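Local coordinates for prenyltransference for protein (Lavandula lanata, PDB 5HC8), which catalyses the head-to-middle condensation of dimethylallyl diphosphate units into lavandulyl diphosphate, using a fold of the cis-prenyltransferase (undecaprenyl diphosphate synthase) family, at residues N14-I19 / K58-W63; I137-Y142 / S201-W206; L190-A195 / E212-P217. All coordinates share one frame; numbering follows the deposited sequence.

Interaction 1 (N14-I19 / K58-W63). With ISY (3-methylbut-3-enylsulfanyl(phosphonooxy)phosphinic acid), chain F.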
loop_
_atom_site.group_PDB
_atom_site.type_symbol
_atom_site.label_atom_id
_atom_site.label_comp_id
_atom_site.label_asym_id
_atom_site.label_seq_id
_atom_site.Cartn_x
_atom_site.Cartn_y
_atom_site.Cartn_z
ATOM N N ASN A 14 -9.867 10.390 11.373
ATOM C CA ASN A 14 -9.245 10.145 12.640
ATOM C C ASN A 14 -7.705 10.233 12.526
ATOM O O ASN A 14 -7.037 10.846 13.381
ATOM C CB ASN A 14 -9.612 8.770 13.196
ATOM C CG ASN A 14 -11.060 8.688 13.608
ATOM O OD1 ASN A 14 -11.623 9.657 14.080
ATOM N ND2 ASN A 14 -11.674 7.573 13.357
ATOM N N HIS A 15 -7.163 9.547 11.529
ATOM C CA HIS A 15 -5.686 9.452 11.382
ATOM C C HIS A 15 -5.310 10.010 10.035
ATOM O O HIS A 15 -5.813 9.526 8.990
ATOM C CB HIS A 15 -5.274 7.977 11.515
ATOM C CG HIS A 15 -3.821 7.687 11.370
ATOM N ND1 HIS A 15 -3.327 6.383 11.425
ATOM C CD2 HIS A 15 -2.754 8.485 11.142
ATOM C CE1 HIS A 15 -2.012 6.410 11.248
ATOM N NE2 HIS A 15 -1.642 7.673 11.110
ATOM N N VAL A 16 -4.434 11.030 10.053
ATOM C CA VAL A 16 -3.832 11.570 8.807
ATOM C C VAL A 16 -2.335 11.293 8.830
ATOM O O VAL A 16 -1.689 11.576 9.878
ATOM C CB VAL A 16 -4.109 13.110 8.634
ATOM C CG1 VAL A 16 -3.412 13.677 7.366
ATOM C CG2 VAL A 16 -5.614 13.342 8.550
ATOM N N ALA A 17 -1.779 10.777 7.712
ATOM C CA ALA A 17 -0.362 10.542 7.618
ATOM C C ALA A 17 0.212 11.276 6.474
ATOM O O ALA A 17 -0.383 11.338 5.416
ATOM C CB ALA A 17 -0.025 9.033 7.478
ATOM N N ILE A 18 1.434 11.752 6.660
ATOM C CA ILE A 18 2.120 12.525 5.663
ATOM C C ILE A 18 3.493 12.004 5.274
ATOM O O ILE A 18 4.334 11.761 6.126
ATOM C CB ILE A 18 2.334 13.987 6.153
ATOM C CG1 ILE A 18 0.974 14.625 6.498
ATOM C CG2 ILE A 18 3.020 14.798 5.080
ATOM C CD1 ILE A 18 1.050 16.063 7.003
ATOM N N ILE A 19 3.684 11.792 3.985
ATOM C CA ILE A 19 5.007 11.498 3.411
ATOM C C ILE A 19 5.656 12.763 2.889
ATOM O O ILE A 19 5.214 13.342 1.907
ATOM C CB ILE A 19 4.882 10.451 2.270
ATOM C CG1 ILE A 19 4.306 9.142 2.798
ATOM C CG2 ILE A 19 6.191 10.181 1.563
ATOM C CD1 ILE A 19 4.093 8.094 1.729
ATOM N N LYS A 58 -7.409 13.178 15.247
ATOM C CA LYS A 58 -7.059 12.460 16.447
ATOM C C LYS A 58 -5.630 11.943 16.423
ATOM O O LYS A 58 -4.993 11.897 17.433
ATOM C CB LYS A 58 -8.021 11.341 16.691
ATOM C CG LYS A 58 -9.428 11.856 17.013
ATOM C CD LYS A 58 -10.381 10.710 17.133
ATOM C CE LYS A 58 -11.804 11.195 17.463
ATOM N NZ LYS A 58 -12.775 10.099 17.149
ATOM N N LEU A 59 -5.137 11.606 15.250
ATOM C CA LEU A 59 -3.742 11.244 15.108
ATOM C C LEU A 59 -3.143 11.793 13.824
ATOM O O LEU A 59 -3.706 11.618 12.758
ATOM C CB LEU A 59 -3.658 9.688 15.221
ATOM C CG LEU A 59 -2.330 9.150 14.655
ATOM C CD1 LEU A 59 -1.181 9.630 15.485
ATOM C CD2 LEU A 59 -2.428 7.636 14.610
ATOM N N LEU A 60 -2.025 12.493 13.941
ATOM C CA LEU A 60 -1.241 12.947 12.786
ATOM C C LEU A 60 0.105 12.220 12.822
ATOM O O LEU A 60 0.831 12.309 13.832
ATOM C CB LEU A 60 -0.896 14.383 12.884
ATOM C CG LEU A 60 -0.159 14.925 11.648
ATOM C CD1 LEU A 60 -1.108 14.989 10.439
ATOM C CD2 LEU A 60 0.464 16.267 11.910
ATOM N N THR A 61 0.396 11.482 11.775
ATOM C CA THR A 61 1.726 10.839 11.620
ATOM C C THR A 61 2.543 11.536 10.556
ATOM O O THR A 61 2.043 11.751 9.443
ATOM C CB THR A 61 1.546 9.372 11.248
ATOM O OG1 THR A 61 0.914 8.666 12.314
ATOM C CG2 THR A 61 2.915 8.735 11.004
ATOM N N ILE A 62 3.774 11.937 10.887
ATOM C CA ILE A 62 4.694 12.481 9.897
ATOM C C ILE A 62 5.842 11.497 9.730
ATOM O O ILE A 62 6.512 11.078 10.690
ATOM C CB ILE A 62 5.257 13.859 10.277
ATOM C CG1 ILE A 62 4.129 14.881 10.371
ATOM C CG2 ILE A 62 6.361 14.277 9.322
ATOM C CD1 ILE A 62 4.566 16.254 10.924
ATOM N N TRP A 63 6.027 11.027 8.511
ATOM C CA TRP A 63 7.146 10.093 8.222
ATOM C C TRP A 63 8.374 10.862 7.865
ATOM O O TRP A 63 8.354 11.640 6.902
ATOM C CB TRP A 63 6.840 9.221 7.031
ATOM C CG TRP A 63 7.751 8.042 6.814
ATOM C CD1 TRP A 63 8.436 7.278 7.751
ATOM C CD2 TRP A 63 7.989 7.415 5.563
ATOM N NE1 TRP A 63 9.065 6.232 7.117
ATOM C CE2 TRP A 63 8.750 6.258 5.796
ATOM C CE3 TRP A 63 7.533 7.656 4.271
ATOM C CZ2 TRP A 63 9.166 5.426 4.742
ATOM C CZ3 TRP A 63 7.967 6.853 3.278
ATOM C CH2 TRP A 63 8.720 5.736 3.523
HETATM P P1 ISY F . 11.775 7.567 -3.001
HETATM O O2 ISY F . 12.104 7.739 -1.386
HETATM P P3 ISY F . 12.237 9.063 -0.540
HETATM O O4 ISY F . 10.969 8.806 -3.558
HETATM O O5 ISY F . 11.063 6.228 -3.346
HETATM O O6 ISY F . 13.149 7.535 -3.657
HETATM O O7 ISY F . 12.837 10.154 -1.351
HETATM O O8 ISY F . 12.939 8.699 0.848
HETATM S S9 ISY F . 10.217 9.672 -0.206
HETATM C C10 ISY F . 9.799 8.656 1.191
HETATM C C11 ISY F . 9.709 9.684 2.289
HETATM C C12 ISY F . 10.378 9.481 3.619
HETATM C C13 ISY F . 10.231 10.514 4.639
HETATM C C14 ISY F . 11.335 8.370 3.847
#
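The two middle strands of a parallel sheet meet here in register, H15 beside L59 through I18 beside I62, with their axes 13° apart and 4.7 Å at closest approach. Backbone bonds alternate between them: V16 N to L59 O, T61 N to V16 O, I18 N to T61 O, and W63 N to I18 O. H15 holds CG anti to its backbone N (chi1 179°), laying the imidazole alongside L59, whose CD2 sits over the ring face, 3.4 Å from its centroid and 2° off the normal, a CH-pi contact. H15 NE2 hydrogen-bonds T61 OG1 at 3.0 Å, and ND1 bonds F185 O weakly; polar partners at both nitrogens would limit ring rotation. This is a beta-alpha-beta crossover of the cis-prenyltransferase fold: helix 34-54 lies in the connection and packs on I18, L60 and I62, and L60 CD1 reaches I18 CD1 at 4.2 Å. Toward their C-terminal ends, at I19 and W63, the strands line the ligand pocket. I19 CG2 approaches ISY C11 at 3.6 Å, and one face of the W63 indole lies under the tail, with ISY C14 3.5 Å above its plane toward the rim. W63 NE1 is held by Y142 O.

Interaction 2 (I137-Y142 / S201-W206). With ISY (3-methylbut-3-enylsulfanyl(phosphonooxy)phosphinic acid), chain F.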
loop_
_atom_site.group_PDB
_atom_site.type_symbol
_atom_site.label_atom_id
_atom_site.label_comp_id
_atom_site.label_asym_id
_atom_site.label_seq_id
_atom_site.Cartn_x
_atom_site.Cartn_y
_atom_site.Cartn_z
ATOM N N ILE A 137 2.535 11.213 15.898
ATOM C CA ILE A 137 3.582 10.187 15.746
ATOM C C ILE A 137 4.628 10.679 14.739
ATOM O O ILE A 137 4.291 11.109 13.611
ATOM C CB ILE A 137 3.017 8.857 15.281
ATOM C CG1 ILE A 137 2.190 8.255 16.407
ATOM C CG2 ILE A 137 4.132 7.843 14.899
ATOM C CD1 ILE A 137 1.327 7.066 16.006
ATOM N N LEU A 138 5.885 10.656 15.165
ATOM C CA LEU A 138 7.012 10.860 14.277
ATOM C C LEU A 138 7.529 9.449 13.965
ATOM O O LEU A 138 7.973 8.752 14.836
ATOM C CB LEU A 138 8.080 11.741 14.900
ATOM C CG LEU A 138 9.288 11.988 14.001
ATOM C CD1 LEU A 138 9.012 12.804 12.746
ATOM C CD2 LEU A 138 10.371 12.635 14.821
ATOM N N ALA A 139 7.420 9.051 12.712
ATOM C CA ALA A 139 7.923 7.772 12.207
ATOM C C ALA A 139 9.323 7.964 11.637
ATOM O O ALA A 139 9.526 8.619 10.627
ATOM C CB ALA A 139 6.953 7.198 11.154
ATOM N N VAL A 140 10.290 7.357 12.310
ATOM C CA VAL A 140 11.686 7.553 12.059
ATOM C C VAL A 140 12.436 6.204 12.143
ATOM O O VAL A 140 12.226 5.393 13.067
ATOM C CB VAL A 140 12.178 8.691 12.992
ATOM C CG1 VAL A 140 12.081 8.264 14.441
ATOM C CG2 VAL A 140 13.502 9.198 12.574
ATOM N N ALA A 141 13.222 5.918 11.089
ATOM C CA ALA A 141 13.749 4.605 10.847
ATOM C C ALA A 141 12.622 3.605 10.822
ATOM O O ALA A 141 12.733 2.545 11.377
ATOM C CB ALA A 141 14.807 4.204 11.917
ATOM N N TYR A 142 11.513 3.985 10.192
ATOM C CA TYR A 142 10.258 3.193 10.078
ATOM C C TYR A 142 10.113 2.783 8.627
ATOM O O TYR A 142 10.190 3.663 7.701
ATOM C CB TYR A 142 8.998 4.040 10.446
ATOM C CG TYR A 142 7.792 3.185 10.205
ATOM C CD1 TYR A 142 7.399 2.229 11.156
ATOM C CD2 TYR A 142 7.208 3.168 8.970
ATOM C CE1 TYR A 142 6.387 1.347 10.896
ATOM C CE2 TYR A 142 6.212 2.271 8.653
ATOM C CZ TYR A 142 5.757 1.406 9.662
ATOM O OH TYR A 142 4.837 0.478 9.308
ATOM N N SER A 201 7.003 4.142 -1.231
ATOM C CA SER A 201 8.404 4.152 -0.781
ATOM C C SER A 201 8.702 3.442 0.541
ATOM O O SER A 201 9.592 3.833 1.297
ATOM C CB SER A 201 8.983 5.574 -0.742
ATOM O OG SER A 201 8.725 6.225 -1.969
ATOM N N ASN A 202 7.953 2.384 0.803
ATOM C CA ASN A 202 8.112 1.506 1.947
ATOM C C ASN A 202 7.701 2.200 3.246
ATOM O O ASN A 202 8.240 1.956 4.351
ATOM C CB ASN A 202 9.488 0.792 1.972
ATOM C CG ASN A 202 9.564 -0.246 3.049
ATOM O OD1 ASN A 202 8.630 -1.008 3.259
ATOM N ND2 ASN A 202 10.653 -0.240 3.790
ATOM N N PHE A 203 6.701 3.092 3.120
ATOM C CA PHE A 203 5.950 3.511 4.308
ATOM C C PHE A 203 5.024 2.380 4.779
ATOM O O PHE A 203 5.217 1.178 4.462
ATOM C CB PHE A 203 5.223 4.845 4.004
ATOM C CG PHE A 203 4.635 5.587 5.195
ATOM C CD1 PHE A 203 5.263 5.681 6.449
ATOM C CD2 PHE A 203 3.461 6.316 4.999
ATOM C CE1 PHE A 203 4.705 6.351 7.500
ATOM C CE2 PHE A 203 2.881 7.033 6.065
ATOM C CZ PHE A 203 3.521 7.085 7.314
ATOM N N PHE A 204 4.003 2.732 5.577
ATOM C CA PHE A 204 2.983 1.764 5.900
ATOM C C PHE A 204 2.543 0.934 4.721
ATOM O O PHE A 204 2.296 1.432 3.595
ATOM C CB PHE A 204 1.671 2.474 6.422
ATOM C CG PHE A 204 1.778 3.246 7.706
ATOM C CD1 PHE A 204 2.513 2.813 8.784
ATOM C CD2 PHE A 204 1.055 4.436 7.859
ATOM C CE1 PHE A 204 2.594 3.558 9.931
ATOM C CE2 PHE A 204 1.101 5.190 9.052
ATOM C CZ PHE A 204 1.862 4.739 10.118
ATOM N N LEU A 205 2.307 -0.345 4.976
ATOM C CA LEU A 205 1.767 -1.239 3.988
ATOM C C LEU A 205 0.540 -1.899 4.612
ATOM O O LEU A 205 -0.543 -1.712 4.109
ATOM C CB LEU A 205 2.814 -2.311 3.554
ATOM C CG LEU A 205 4.066 -1.685 2.882
ATOM C CD1 LEU A 205 5.080 -2.818 2.611
ATOM C CD2 LEU A 205 3.754 -0.974 1.620
ATOM N N TRP A 206 0.703 -2.695 5.699
ATOM C CA TRP A 206 -0.425 -3.297 6.381
ATOM C C TRP A 206 -1.533 -2.252 6.678
ATOM O O TRP A 206 -2.739 -2.567 6.577
ATOM C CB TRP A 206 0.016 -3.922 7.692
ATOM C CG TRP A 206 -1.117 -4.351 8.564
ATOM C CD1 TRP A 206 -1.866 -3.570 9.392
ATOM C CD2 TRP A 206 -1.680 -5.678 8.621
ATOM N NE1 TRP A 206 -2.840 -4.339 9.993
ATOM C CE2 TRP A 206 -2.755 -5.636 9.528
ATOM C CE3 TRP A 206 -1.343 -6.896 8.045
ATOM C CZ2 TRP A 206 -3.489 -6.781 9.848
ATOM C CZ3 TRP A 206 -2.119 -7.982 8.275
ATOM C CH2 TRP A 206 -3.146 -7.944 9.233
HETATM P P1 ISY F . 11.775 7.567 -3.001
HETATM O O2 ISY F . 12.104 7.739 -1.386
HETATM P P3 ISY F . 12.237 9.063 -0.540
HETATM O O4 ISY F . 10.969 8.806 -3.558
HETATM O O5 ISY F . 11.063 6.228 -3.346
HETATM O O6 ISY F . 13.149 7.535 -3.657
HETATM O O7 ISY F . 12.837 10.154 -1.351
HETATM O O8 ISY F . 12.939 8.699 0.848
HETATM S S9 ISY F . 10.217 9.672 -0.206
HETATM C C10 ISY F . 9.799 8.656 1.191
HETATM C C11 ISY F . 9.709 9.684 2.289
HETATM C C12 ISY F . 10.378 9.481 3.619
HETATM C C13 ISY F . 10.231 10.514 4.639
HETATM C C14 ISY F . 11.335 8.370 3.847
#
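With CG anti to the backbone N in Y142 (chi1 176°) and anti to the carbonyl carbon in F204 (chi1 -64°), the two side chains cross at about a right angle. The edge of F204 points at the face of Y142 in an offset edge-to-face pair, centroids 5.4 Å apart and planes at 72°. F204 CD1 does the touching, 3.3 Å from Y142 OH and 3.6 Å from Y142 CZ. The phenol oxygen lies at the edge of the F204 ring, near its plane, and is hydrogen-bonded to D147 OD2, outside the two segments. F203 comes in beside this pair: its CD1 lies 4.1 Å from Y142 CD2, and A139 CB sits at its ring edge, 4.4 Å from CE1. F204 CD2 stands 3.6 Å above the plane of F203, offset toward the rim. An alanine in place of Y142 would probably leave the F204 edge without its aromatic face and D147 without this hydroxyl partner, opening a gap against F203. From this packing the loop leads back to the ligand, where S201 OG donates to ISY O5 at 2.7 Å. R199, L200, S201, N202 and F203 read R-L-S-N-F, consistent with the conserved R-x-S-N-F stretch of the undecaprenyl diphosphate synthase family, a loop following strand 190-193 that binds the diphosphate while its aromatic end is buried against the sheet.

Interaction 3 (L190-A195 / E212-P217). With ISY (3-methylbut-3-enylsulfanyl(phosphonooxy)phosphinic acid), chain F.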
loop_
_atom_site.group_PDB
_atom_site.type_symbol
_atom_site.label_atom_id
_atom_site.label_comp_id
_atom_site.label_asym_id
_atom_site.label_seq_id
_atom_site.Cartn_x
_atom_site.Cartn_y
_atom_site.Cartn_z
ATOM N N LEU A 190 -6.414 9.021 5.650
ATOM C CA LEU A 190 -5.932 9.881 4.568
ATOM C C LEU A 190 -4.390 9.868 4.596
ATOM O O LEU A 190 -3.821 10.057 5.652
ATOM C CB LEU A 190 -6.412 11.320 4.761
ATOM C CG LEU A 190 -5.876 12.391 3.838
ATOM C CD1 LEU A 190 -6.281 12.118 2.425
ATOM C CD2 LEU A 190 -6.272 13.858 4.254
ATOM N N LEU A 191 -3.764 9.654 3.448
ATOM C CA LEU A 191 -2.316 9.615 3.335
ATOM C C LEU A 191 -2.015 10.701 2.332
ATOM O O LEU A 191 -2.513 10.670 1.214
ATOM C CB LEU A 191 -1.824 8.285 2.795
ATOM C CG LEU A 191 -0.320 8.243 2.459
ATOM C CD1 LEU A 191 0.473 8.310 3.725
ATOM C CD2 LEU A 191 -0.044 6.883 1.807
ATOM N N ILE A 192 -1.177 11.624 2.758
ATOM C CA ILE A 192 -0.729 12.702 1.934
ATOM C C ILE A 192 0.732 12.489 1.511
ATOM O O ILE A 192 1.583 12.309 2.335
ATOM C CB ILE A 192 -0.821 14.016 2.710
ATOM C CG1 ILE A 192 -2.280 14.329 3.077
ATOM C CG2 ILE A 192 -0.281 15.158 1.889
ATOM C CD1 ILE A 192 -2.416 15.509 4.081
ATOM N N ARG A 193 1.013 12.662 0.231
ATOM C CA ARG A 193 2.392 12.677 -0.208
ATOM C C ARG A 193 2.696 13.873 -1.058
ATOM O O ARG A 193 2.077 14.086 -2.068
ATOM C CB ARG A 193 2.786 11.392 -0.950
ATOM C CG ARG A 193 4.237 11.400 -1.444
ATOM C CD ARG A 193 4.711 10.049 -1.965
ATOM N NE ARG A 193 6.072 10.238 -2.418
ATOM C CZ ARG A 193 7.041 9.331 -2.338
ATOM N NH1 ARG A 193 6.825 8.092 -1.916
ATOM N NH2 ARG A 193 8.249 9.660 -2.726
ATOM N N ALA A 194 3.683 14.635 -0.584
ATOM C CA ALA A 194 4.160 15.824 -1.218
ATOM C C ALA A 194 5.148 15.473 -2.302
ATOM O O ALA A 194 5.717 14.381 -2.315
ATOM C CB ALA A 194 4.846 16.695 -0.207
ATOM N N ALA A 195 5.295 16.406 -3.247
ATOM C CA ALA A 195 6.356 16.395 -4.268
ATOM C C ALA A 195 6.067 15.558 -5.555
ATOM O O ALA A 195 6.952 15.341 -6.364
ATOM C CB ALA A 195 7.733 16.019 -3.647
ATOM N N GLU A 212 -7.441 6.646 1.860
ATOM C CA GLU A 212 -7.517 7.560 0.706
ATOM C C GLU A 212 -6.160 8.160 0.499
ATOM O O GLU A 212 -5.549 8.677 1.451
ATOM C CB GLU A 212 -8.575 8.640 1.006
ATOM C CG GLU A 212 -9.979 8.069 1.053
ATOM C CD GLU A 212 -10.460 7.538 -0.292
ATOM O OE1 GLU A 212 -9.998 8.024 -1.316
ATOM O OE2 GLU A 212 -11.262 6.611 -0.319
ATOM N N PHE A 213 -5.668 8.113 -0.733
ATOM C CA PHE A 213 -4.408 8.739 -1.089
ATOM C C PHE A 213 -4.632 10.116 -1.739
ATOM O O PHE A 213 -5.528 10.293 -2.577
ATOM C CB PHE A 213 -3.661 7.876 -2.093
ATOM C CG PHE A 213 -3.319 6.483 -1.617
ATOM C CD1 PHE A 213 -3.209 6.168 -0.291
ATOM C CD2 PHE A 213 -3.119 5.509 -2.515
ATOM C CE1 PHE A 213 -2.826 4.884 0.108
ATOM C CE2 PHE A 213 -2.752 4.225 -2.142
ATOM C CZ PHE A 213 -2.569 3.911 -0.830
ATOM N N TYR A 214 -3.830 11.076 -1.317
ATOM C CA TYR A 214 -3.778 12.376 -1.882
ATOM C C TYR A 214 -2.353 12.762 -2.234
ATOM O O TYR A 214 -1.471 12.790 -1.390
ATOM C CB TYR A 214 -4.343 13.337 -0.873
ATOM C CG TYR A 214 -4.327 14.811 -1.293
ATOM C CD1 TYR A 214 -5.326 15.347 -2.076
ATOM C CD2 TYR A 214 -3.271 15.653 -0.912
ATOM C CE1 TYR A 214 -5.310 16.682 -2.449
ATOM C CE2 TYR A 214 -3.225 16.966 -1.289
ATOM C CZ TYR A 214 -4.244 17.492 -2.013
ATOM O OH TYR A 214 -4.193 18.821 -2.303
ATOM N N PHE A 215 -2.125 13.029 -3.510
ATOM C CA PHE A 215 -0.807 13.353 -4.014
ATOM C C PHE A 215 -0.810 14.798 -4.496
ATOM O O PHE A 215 -1.692 15.161 -5.252
ATOM C CB PHE A 215 -0.488 12.435 -5.171
ATOM C CG PHE A 215 -0.508 10.981 -4.820
ATOM C CD1 PHE A 215 0.537 10.395 -4.180
ATOM C CD2 PHE A 215 -1.617 10.168 -5.176
ATOM C CE1 PHE A 215 0.505 9.049 -3.837
ATOM C CE2 PHE A 215 -1.607 8.819 -4.839
ATOM C CZ PHE A 215 -0.567 8.272 -4.158
ATOM N N THR A 216 0.119 15.621 -4.013
ATOM C CA THR A 216 0.224 16.996 -4.425
ATOM C C THR A 216 1.589 17.166 -5.051
ATOM O O THR A 216 2.545 16.690 -4.454
ATOM C CB THR A 216 0.584 18.002 -3.347
ATOM O OG1 THR A 216 0.334 17.567 -2.019
ATOM C CG2 THR A 216 0.136 19.235 -3.698
ATOM N N PRO A 217 1.691 17.893 -6.177
ATOM C CA PRO A 217 3.033 18.272 -6.711
ATOM C C PRO A 217 3.845 19.229 -5.845
ATOM O O PRO A 217 5.047 19.312 -6.028
ATOM C CB PRO A 217 2.722 18.859 -8.079
ATOM C CG PRO A 217 1.385 19.464 -7.867
ATOM C CD PRO A 217 0.626 18.399 -7.056
HETATM P P1 ISY F . 11.775 7.567 -3.001
HETATM O O2 ISY F . 12.104 7.739 -1.386
HETATM P P3 ISY F . 12.237 9.063 -0.540
HETATM O O4 ISY F . 10.969 8.806 -3.558
HETATM O O5 ISY F . 11.063 6.228 -3.346
HETATM O O6 ISY F . 13.149 7.535 -3.657
HETATM O O7 ISY F . 12.837 10.154 -1.351
HETATM O O8 ISY F . 12.939 8.699 0.848
HETATM S S9 ISY F . 10.217 9.672 -0.206
HETATM C C10 ISY F . 9.799 8.656 1.191
HETATM C C11 ISY F . 9.709 9.684 2.289
HETATM C C12 ISY F . 10.378 9.481 3.619
HETATM C C13 ISY F . 10.231 10.514 4.639
HETATM C C14 ISY F . 11.335 8.370 3.847
#
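R193 and F215 are paired across two parallel strands, CB of R193 lying 4.1 Å from CD1 of F215, while the arginine's far end leaves the strand for the ligand. The side chain starts with CG anti to the backbone N (chi1 179°) and runs extended to NE. This carries NH2 to the terminal phosphate of ISY, where it donates to O4 at 3.0 Å in a bent bond, the oxygen sitting at the guanidinium edge, in its plane. The same NH2 forms a salt bridge with D21 OD2, and NH1 is bonded to S201 OG and R199 O, so several partners fix the group's rotation. Behind it, the backbone of R193 is held by the neighbouring strand through both N and O: its N donates to Y214 O at 165°, and its O receives T216 N at 3.2 Å, the donor tilted 21° from the carbonyl plane. L191 N to E212 O and Y214 N to L191 O continue this ladder. On the R193 face, L191 CD2 packs on F213 CE1 at 3.8 Å. On the other, L190 CD1 meets Y214 CB at 4.0 Å and I192 CG2 touches the Y214 ring edge at CD2, under helix 225-237. Farther out, E212 bridges R238 and, through OE2, R199 of the second subunit. R193 thus binds the diphosphate end of ISY, and with a phosphate oxygen and a carboxylate both meeting NH2, its positive charge probably offsets both the phosphate and D21, near the magnesium ion.

How the interactions relate
From the N terminus, interaction 1 closes first: strand 15-19 runs out through a mostly helical connection and returns as 59-63. It is in series with the other two. Interaction 2 opens at 137-142, interaction 3 opens at 190-195, interaction 2 then closes at 201-206 and interaction 3 at 212-217, so these two cross, the loop between strands 190-193 and 212-215 reaching back toward strand 135-140. The sheet joins all three: I62 N bonds I137 O at 2.9 Å, and I19 N bonds I192 O at 2.7 Å on the far side of strand 15-19. Interactions 2 and 3 also reach the second subunit, and all three touch ISY.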